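Local coordinates for protein ectonucleoside triphosphate diphosphohydrolase 4 (Homo sapiens, PDB 6WG5) that belongs to the GDA1/CD39 nucleoside phosphatase family, whose members share the actin-like ATPase fold, at residues Asp197-Glu202 against Arg216-Gly221. Numbering follows the deposited sequence.
Sequences DEAVVE and RKRTAG
Glu-198 and Lys-217 open the contact: CG of the glutamate lies beside CE of the extended lysine chain at 4.3 Å. OE1 and NZ stay 5.1 Å apart; a modelled water links them, though the glutamate is poorly ordered and this bridge is tentative. Each side chain has another partner, Glu-198 OE2 in a salt bridge to Lys-19 and Lys-217 NZ on the carbonyl of Gly-188. At Ala-199 the methyl sits over the centre of the Arg-218 guanidinium, CB 3.6 Å from CZ, and the carbonyl O accepts the Arg-218 N-H at 2.9 Å, from a donor lying above the carbonyl plane. Val-200 pairs with Lys-217 across a non-hydrogen-bonded antiparallel site; its CA makes a C-H contact with Arg-216 O. That same oxygen takes the N-H of Val-201 at 2.9 Å, and Arg-216 N returns a longer bond to Val-201 O, at 3.3 Å. These last bonds make Val-201 and Arg-216 the hydrogen-bonded pair of the two-stranded hairpin 200-203/214-217. CG1 of Val-201 packs against CG of Arg-218 (3.5 Å), the side chains crossing at about a right angle. With CG anti to the backbone N (chi1 -174°), the arginine runs past the valine, then bends at chi3 (68°), which places NE beside the Ala-199 methyl. NH1 is hydrogen-bonded to Asn-378 and NH2 forms a salt bridge with Glu-380, whose carboxylate probably balances the positive charge; the methyl gives apolar cover on one face, and the polar bonds tie the hairpin to the chain leading into strand 381-385.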
# COMPACT_ATOMS: atom_id res chain seq x y z
N ASP A 197 -26.63 4.34 -1.51
CA ASP A 197 -25.93 5.31 -0.69
C ASP A 197 -24.56 5.67 -1.27
O ASP A 197 -24.13 6.82 -1.14
CB ASP A 197 -25.76 4.77 0.73
CG ASP A 197 -25.87 5.85 1.79
OD1 ASP A 197 -26.36 6.96 1.48
OD2 ASP A 197 -25.47 5.59 2.95
N GLU A 198 -23.89 4.71 -1.90
CA GLU A 198 -22.54 4.91 -2.40
C GLU A 198 -22.55 5.63 -3.74
O GLU A 198 -23.57 5.74 -4.42
CB GLU A 198 -21.82 3.56 -2.52
CG GLU A 198 -21.56 2.87 -1.19
CD GLU A 198 -20.24 3.30 -0.56
OE1 GLU A 198 -19.68 2.52 0.24
OE2 GLU A 198 -19.77 4.41 -0.86
N ALA A 199 -21.37 6.10 -4.13
CA ALA A 199 -21.17 6.78 -5.40
C ALA A 199 -20.92 5.77 -6.52
O ALA A 199 -20.44 4.66 -6.30
CB ALA A 199 -19.99 7.75 -5.31
N VAL A 200 -21.22 6.20 -7.75
CA VAL A 200 -21.08 5.35 -8.93
C VAL A 200 -20.26 6.08 -9.98
O VAL A 200 -20.14 7.31 -9.97
CB VAL A 200 -22.45 4.94 -9.51
CG1 VAL A 200 -23.18 4.02 -8.56
CG2 VAL A 200 -23.29 6.18 -9.81
N VAL A 201 -19.68 5.30 -10.90
CA VAL A 201 -18.85 5.82 -11.98
C VAL A 201 -19.26 5.15 -13.28
O VAL A 201 -19.83 4.06 -13.30
CB VAL A 201 -17.34 5.60 -11.72
CG1 VAL A 201 -16.84 6.51 -10.62
CG2 VAL A 201 -17.07 4.15 -11.38
N GLU A 202 -18.95 5.83 -14.38
CA GLU A 202 -19.09 5.26 -15.71
C GLU A 202 -17.76 4.65 -16.13
O GLU A 202 -16.72 5.32 -16.07
CB GLU A 202 -19.54 6.34 -16.70
CG GLU A 202 -19.86 5.83 -18.09
CD GLU A 202 -20.27 6.95 -19.03
OE1 GLU A 202 -20.33 8.11 -18.58
OE2 GLU A 202 -20.54 6.66 -20.22
N ARG A 216 -21.13 1.28 -12.17
CA ARG A 216 -20.96 0.46 -10.97
C ARG A 216 -20.39 1.34 -9.86
O ARG A 216 -20.08 2.52 -10.07
CB ARG A 216 -20.04 -0.74 -11.25
CG ARG A 216 -18.65 -0.35 -11.71
CD ARG A 216 -17.78 -1.55 -12.02
NE ARG A 216 -16.44 -1.14 -12.40
CZ ARG A 216 -15.60 -1.88 -13.12
NH1 ARG A 216 -14.39 -1.40 -13.41
NH2 ARG A 216 -15.95 -3.08 -13.56
N LYS A 217 -20.24 0.75 -8.68
CA LYS A 217 -19.72 1.48 -7.53
C LYS A 217 -18.36 2.07 -7.83
O LYS A 217 -17.48 1.40 -8.37
CB LYS A 217 -19.61 0.55 -6.31
CG LYS A 217 -20.90 0.30 -5.56
CD LYS A 217 -20.61 -0.43 -4.27
CE LYS A 217 -21.87 -0.79 -3.51
NZ LYS A 217 -21.55 -1.52 -2.25
N ARG A 218 -18.18 3.33 -7.46
CA ARG A 218 -16.86 3.95 -7.49
C ARG A 218 -15.94 3.26 -6.50
O ARG A 218 -16.36 2.85 -5.42
CB ARG A 218 -16.98 5.44 -7.16
CG ARG A 218 -15.70 6.22 -7.30
CD ARG A 218 -15.93 7.68 -6.97
NE ARG A 218 -16.23 7.88 -5.55
CZ ARG A 218 -16.67 9.02 -5.03
NH1 ARG A 218 -16.86 10.08 -5.80
NH2 ARG A 218 -16.92 9.10 -3.73
N THR A 219 -14.67 3.13 -6.88
CA THR A 219 -13.66 2.55 -6.00
C THR A 219 -12.85 3.65 -5.32
O THR A 219 -12.92 4.83 -5.68
CB THR A 219 -12.72 1.62 -6.78
OG1 THR A 219 -12.12 2.34 -7.87
CG2 THR A 219 -13.48 0.42 -7.32
N ALA A 220 -12.07 3.24 -4.33
CA ALA A 220 -11.23 4.15 -3.55
C ALA A 220 -9.77 3.90 -3.90
O ALA A 220 -9.29 2.77 -3.80
CB ALA A 220 -11.47 3.96 -2.05
N GLY A 221 -9.07 4.97 -4.30
CA GLY A 221 -7.64 4.88 -4.52
C GLY A 221 -6.88 4.87 -3.22
O GLY A 221 -7.41 5.17 -2.15
O HOH W 1 -19.62 0.12 -0.38